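Putative uncharacterized protein smu.1377c (Streptococcus mutans, PDB 3L7V) is of unknown function but belongs to the YrdC-like family, may bind double-stranded RNA, and may take part in tRNA modification. Local coordinates at residues N44-G49 with L213-D218; V59-T64 with Y68-S73. One frame throughout, in Å; residues are numbered along the deposited sequence.

Interaction 1 of 2, residues N44-G49 with L213-D218; sequences NLSQEG and LVIEAD. With SO4 (sulfate ion), chain D.
G49, in the first turn of the helix that begins at Q47, comes closest to the sheet at L213, with 7.3 Å between their CA atoms; no hydrogen bond joins the two segments. In this YrdC-like alpha/beta fold the start of helix 47-54 thus lies against one face of the mixed sheet, at strand 213-216. L213 and I215, two apart on the strand, both point toward the helix, as hydrophobic residues on the covered face of a strand should. The CD2 methyl of L213 meets G49 at its backbone, 4.0 Å from CA; with no side chain on G49, the leucine rests directly on the helix main chain. A few ångströms along, the CD1 methyl of I215 reaches S46 OG at 4.0 Å, a van der Waals contact. S46 is the N-cap: its OG, anti to the backbone N (chi1 -177°), accepts from G49 N over 3.3 Å, with an N-H...O angle of 156°. Serine suits this place because its short hydroxyl can turn back to satisfy an amide that no preceding helical carbonyl serves. At the solvent edge the extended E48 brings its carboxylate oxygen OE2 to 4.2 Å from L213 CD1, its charged end remaining at the surface. Beyond the contact the strand ends and A217 occupies the N-cap position of the next helix, where a sulfate, probably from the crystallisation liquor, sits; D219 N and H40 ND1 also bind it. D218 N donates to sulfate O2 over 2.9 Å.

Interaction 2 of 2, residues V59-T64 with Y68-S73; sequences VIVCPT and YIIMTS
The Y68 ring crosses P63 obliquely, its CE2 3.8 Å from P63 CB, while V61 meets the same tyrosine at about a right angle, CG1 to CD2. A tyrosine suits the place because its ring packs against the rigid proline while its OH reaches on to D218 and A217. Further along this face V59 and I70 meet through their branches, CG1 to CG2 at 3.6 Å; beta-branched residues favour the extended backbone and cover it well. These contacts belong to an antiparallel beta hairpin, strands 59-64 and 67-72, whose short axes run at 145° to each other. I60 with M71 and C62 with I69 are its hydrogen-bonded pairs: M71 N reaches I60 O at 3.0 Å, and I69 N reaches C62 O at 2.9 Å, nearly straight at 174°. The other face carries the side chains of these same pairs. I60 and M71, a selenomethionine, lie side by side, CG1 against CB at 3.9 Å. The flexible M71 chain runs out extended through CG (chi2 -176°), bringing its SE to 3.9 Å from C62 SG; two soft, polarisable atoms pack here without a polar bond, and helix 167-180 covers M71 through I172. Near the turn T64 packs on I69, its methyl CG2 3.5 Å from I69 CD1, while T64 OG1 turns away to hydrogen-bond with V66 N.

Overall arrangement
From the N terminus the chain passes through strand 37-40, then enters helix 47-54 at the first half of interaction 1. It runs straight on into strand 59-64, turns through residues 65 and 66 and returns along strand 67-72, closing the tight hairpin of interaction 2. Strand 213-216, separated from G49 by 163 residues, closes interaction 1, so the hairpin lies wholly within that long loop. The late strand slots between 37-40 and 59-64 in the sheet, parallel to both, with L213 O and V61 N hydrogen-bonded. A hydrogen bond between D218 OD1 and Y68 OH joins the two contacts a second time, tying helix 218-223 to the hairpin.

Interaction 1 of 2, residues N44-G49 with L213-D218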
loop_
_atom_site.group_PDB
_atom_site.type_symbol
_atom_site.label_atom_id
_atom_site.label_comp_id
_atom_site.label_asym_id
_atom_site.label_seq_id
_atom_site.Cartn_x
_atom_site.Cartn_y
_atom_site.Cartn_z
ATOM N N ASN A 44 7.565 -17.372 -8.150
ATOM C CA ASN A 44 6.385 -17.394 -9.022
ATOM C C ASN A 44 5.108 -17.036 -8.241
ATOM O O ASN A 44 5.092 -17.066 -7.008
ATOM C CB ASN A 44 6.184 -18.785 -9.651
ATOM C CG ASN A 44 7.439 -19.330 -10.332
ATOM O OD1 ASN A 44 7.963 -18.740 -11.279
ATOM N ND2 ASN A 44 7.905 -20.486 -9.865
ATOM N N LEU A 45 4.038 -16.715 -8.962
ATOM C CA LEU A 45 2.741 -16.444 -8.342
ATOM C C LEU A 45 2.303 -17.569 -7.376
ATOM O O LEU A 45 2.330 -18.741 -7.733
ATOM C CB LEU A 45 1.675 -16.267 -9.423
ATOM C CG LEU A 45 0.214 -16.306 -8.952
ATOM C CD1 LEU A 45 -0.118 -15.090 -8.128
ATOM C CD2 LEU A 45 -0.733 -16.396 -10.139
ATOM N N SER A 46 1.897 -17.202 -6.164
ATOM C CA SER A 46 1.372 -18.181 -5.200
ATOM C C SER A 46 -0.104 -18.547 -5.456
ATOM O O SER A 46 -1.010 -17.788 -5.124
ATOM C CB SER A 46 1.555 -17.681 -3.758
ATOM O OG SER A 46 1.112 -18.648 -2.817
ATOM N N GLN A 47 -0.328 -19.710 -6.056
ATOM C CA GLN A 47 -1.672 -20.181 -6.371
ATOM C C GLN A 47 -2.474 -20.448 -5.098
ATOM O O GLN A 47 -3.670 -20.181 -5.046
ATOM C CB GLN A 47 -1.614 -21.458 -7.211
ATOM C CG GLN A 47 -0.949 -21.293 -8.572
ATOM C CD GLN A 47 -1.804 -20.518 -9.563
ATOM O OE1 GLN A 47 -1.323 -20.101 -10.616
ATOM N NE2 GLN A 47 -3.078 -20.328 -9.232
ATOM N N GLU A 48 -1.803 -20.974 -4.079
ATOM C CA GLU A 48 -2.447 -21.258 -2.803
ATOM C C GLU A 48 -2.921 -19.954 -2.123
ATOM O O GLU A 48 -4.067 -19.860 -1.673
ATOM C CB GLU A 48 -1.502 -22.068 -1.904
ATOM C CG GLU A 48 -2.164 -22.686 -0.672
ATOM C CD GLU A 48 -1.296 -23.745 0.027
ATOM O OE1 GLU A 48 -0.155 -23.999 -0.417
ATOM O OE2 GLU A 48 -1.761 -24.332 1.027
ATOM N N GLY A 49 -2.046 -18.948 -2.085
ATOM C CA GLY A 49 -2.370 -17.643 -1.522
ATOM C C GLY A 49 -3.493 -16.918 -2.248
ATOM O O GLY A 49 -4.363 -16.303 -1.618
ATOM N N LEU A 213 -2.935 -18.500 6.262
ATOM C CA LEU A 213 -1.677 -18.946 5.645
ATOM C C LEU A 213 -0.558 -17.913 5.859
ATOM O O LEU A 213 -0.809 -16.709 5.848
ATOM C CB LEU A 213 -1.867 -19.179 4.141
ATOM C CG LEU A 213 -0.685 -19.614 3.269
ATOM C CD1 LEU A 213 -0.461 -21.107 3.391
ATOM C CD2 LEU A 213 -0.924 -19.243 1.812
ATOM N N VAL A 214 0.669 -18.393 6.049
ATOM C CA VAL A 214 1.843 -17.528 6.137
ATOM C C VAL A 214 2.856 -17.866 5.042
ATOM O O VAL A 214 3.367 -18.989 4.985
ATOM C CB VAL A 214 2.571 -17.663 7.504
ATOM C CG1 VAL A 214 3.792 -16.732 7.553
ATOM C CG2 VAL A 214 1.611 -17.387 8.677
ATOM N N ILE A 215 3.153 -16.893 4.181
ATOM C CA ILE A 215 4.159 -17.082 3.150
ATOM C C ILE A 215 5.493 -16.504 3.635
ATOM O O ILE A 215 5.556 -15.325 3.993
ATOM C CB ILE A 215 3.714 -16.414 1.828
ATOM C CG1 ILE A 215 2.449 -17.087 1.281
ATOM C CG2 ILE A 215 4.825 -16.432 0.804
ATOM C CD1 ILE A 215 1.630 -16.201 0.306
ATOM N N GLU A 216 6.539 -17.340 3.652
ATOM C CA GLU A 216 7.874 -16.972 4.163
ATOM C C GLU A 216 8.899 -16.662 3.058
ATOM O O GLU A 216 8.894 -17.317 2.016
ATOM C CB GLU A 216 8.444 -18.094 5.048
ATOM C CG GLU A 216 7.553 -18.495 6.225
ATOM C CD GLU A 216 8.248 -19.422 7.229
ATOM O OE1 GLU A 216 9.461 -19.697 7.081
ATOM O OE2 GLU A 216 7.577 -19.871 8.179
ATOM N N ALA A 217 9.772 -15.678 3.309
ATOM C CA ALA A 217 10.886 -15.313 2.413
ATOM C C ALA A 217 11.885 -14.344 3.075
ATOM O O ALA A 217 12.205 -13.300 2.508
ATOM C CB ALA A 217 10.370 -14.716 1.097
ATOM N N ASP A 218 12.369 -14.697 4.270
ATOM C CA ASP A 218 13.316 -13.872 5.029
ATOM C C ASP A 218 14.528 -13.402 4.205
ATOM O O ASP A 218 14.981 -12.266 4.355
ATOM C CB ASP A 218 13.811 -14.625 6.277
ATOM C CG ASP A 218 12.787 -14.643 7.421
ATOM O OD1 ASP A 218 11.687 -14.053 7.295
ATOM O OD2 ASP A 218 13.096 -15.259 8.463
HETATM S S SO4 D . 13.575 -18.165 3.899
HETATM O O1 SO4 D . 13.017 -18.540 2.603
HETATM O O2 SO4 D . 12.501 -17.595 4.715
HETATM O O3 SO4 D . 14.125 -19.349 4.560
HETATM O O4 SO4 D . 14.650 -17.194 3.704
#

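Interaction 2 of 2, residues V59-T64 with Y68-S73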
loop_
_atom_site.group_PDB
_atom_site.type_symbol
_atom_site.label_atom_id
_atom_site.label_comp_id
_atom_site.label_asym_id
_atom_site.label_seq_id
_atom_site.Cartn_x
_atom_site.Cartn_y
_atom_site.Cartn_z
ATOM N N VAL A 59 -7.717 -14.395 4.617
ATOM C CA VAL A 59 -6.659 -13.549 5.186
ATOM C C VAL A 59 -5.314 -14.285 5.165
ATOM O O VAL A 59 -5.209 -15.409 5.677
ATOM C CB VAL A 59 -6.932 -13.177 6.666
ATOM C CG1 VAL A 59 -5.775 -12.369 7.227
ATOM C CG2 VAL A 59 -8.253 -12.421 6.829
ATOM N N ILE A 60 -4.288 -13.649 4.590
ATOM C CA ILE A 60 -2.943 -14.221 4.564
ATOM C C ILE A 60 -1.858 -13.263 5.073
ATOM O O ILE A 60 -2.093 -12.059 5.195
ATOM C CB ILE A 60 -2.554 -14.714 3.144
ATOM C CG1 ILE A 60 -2.266 -13.533 2.211
ATOM C CG2 ILE A 60 -3.640 -15.613 2.550
ATOM C CD1 ILE A 60 -1.786 -13.973 0.862
ATOM N N VAL A 61 -0.682 -13.817 5.394
ATOM C CA VAL A 61 0.512 -13.017 5.667
ATOM C C VAL A 61 1.467 -13.171 4.482
ATOM O O VAL A 61 1.564 -14.262 3.920
ATOM C CB VAL A 61 1.196 -13.404 7.008
ATOM C CG1 VAL A 61 2.665 -13.009 6.995
ATOM C CG2 VAL A 61 0.475 -12.749 8.205
ATOM N N CYS A 62 2.155 -12.083 4.106
ATOM C CA CYS A 62 2.907 -12.004 2.849
ATOM C C CYS A 62 4.107 -11.050 2.935
ATOM O O CYS A 62 3.979 -9.954 3.475
ATOM C CB CYS A 62 1.953 -11.542 1.734
ATOM S SG CYS A 62 2.632 -11.307 0.057
ATOM N N PRO A 63 5.267 -11.453 2.367
ATOM C CA PRO A 63 6.524 -10.691 2.402
ATOM C C PRO A 63 6.452 -9.439 1.539
ATOM O O PRO A 63 5.753 -9.445 0.528
ATOM C CB PRO A 63 7.552 -11.647 1.763
ATOM C CG PRO A 63 6.849 -12.923 1.525
ATOM C CD PRO A 63 5.381 -12.626 1.491
ATOM N N THR A 64 7.169 -8.389 1.929
ATOM C CA THR A 64 7.330 -7.199 1.090
ATOM C C THR A 64 8.794 -6.778 1.073
ATOM O O THR A 64 9.618 -7.399 1.743
ATOM C CB THR A 64 6.505 -6.020 1.612
ATOM O OG1 THR A 64 7.083 -5.549 2.836
ATOM C CG2 THR A 64 5.073 -6.440 1.860
ATOM N N TYR A 68 6.778 -7.614 6.410
ATOM C CA TYR A 68 5.585 -8.476 6.283
ATOM C C TYR A 68 4.262 -7.702 6.416
ATOM O O TYR A 68 4.149 -6.799 7.250
ATOM C CB TYR A 68 5.642 -9.665 7.285
ATOM C CG TYR A 68 6.679 -10.693 6.861
ATOM C CD1 TYR A 68 7.981 -10.646 7.345
ATOM C CD2 TYR A 68 6.369 -11.673 5.917
ATOM C CE1 TYR A 68 8.938 -11.570 6.923
ATOM C CE2 TYR A 68 7.312 -12.590 5.487
ATOM C CZ TYR A 68 8.594 -12.537 5.997
ATOM O OH TYR A 68 9.529 -13.446 5.562
ATOM N N ILE A 69 3.284 -8.050 5.569
ATOM C CA ILE A 69 1.944 -7.459 5.609
ATOM C C ILE A 69 0.848 -8.518 5.765
ATOM O O ILE A 69 1.016 -9.669 5.351
ATOM C CB ILE A 69 1.602 -6.625 4.326
ATOM C CG1 ILE A 69 1.703 -7.493 3.061
ATOM C CG2 ILE A 69 2.464 -5.385 4.233
ATOM C CD1 ILE A 69 1.582 -6.722 1.734
ATOM N N ILE A 70 -0.267 -8.105 6.364
ATOM C CA ILE A 70 -1.511 -8.866 6.324
ATOM C C ILE A 70 -2.395 -8.384 5.154
ATOM O O ILE A 70 -2.606 -7.186 4.990
ATOM C CB ILE A 70 -2.270 -8.735 7.666
ATOM C CG1 ILE A 70 -1.331 -9.090 8.824
ATOM C CG2 ILE A 70 -3.537 -9.606 7.661
ATOM C CD1 ILE A 70 -1.793 -8.613 10.191
HETATM N N MSE A 71 -2.901 -9.328 4.357
HETATM C CA MSE A 71 -3.636 -9.064 3.115
HETATM C C MSE A 71 -5.038 -9.685 3.118
HETATM O O MSE A 71 -5.201 -10.862 3.486
HETATM C CB MSE A 71 -2.888 -9.671 1.920
HETATM C CG MSE A 71 -1.725 -8.881 1.362
HETATM SE SE MSE A 71 -0.960 -9.740 -0.243
HETATM C CE MSE A 71 -2.632 -10.288 -1.129
ATOM N N THR A 72 -6.035 -8.911 2.674
ATOM C CA THR A 72 -7.428 -9.374 2.531
ATOM C C THR A 72 -8.154 -8.646 1.390
ATOM O O THR A 72 -7.635 -7.668 0.841
ATOM C CB THR A 72 -8.267 -9.235 3.848
ATOM O OG1 THR A 72 -8.327 -7.865 4.271
ATOM C CG2 THR A 72 -7.663 -10.054 4.948
ATOM N N SER A 73 -9.352 -9.120 1.042
ATOM C CA SER A 73 -10.114 -8.524 -0.055
ATOM C C SER A 73 -11.614 -8.261 0.214
ATOM O O SER A 73 -12.349 -7.912 -0.707
ATOM C CB SER A 73 -9.920 -9.322 -1.354
ATOM O OG SER A 73 -10.630 -10.543 -1.316
#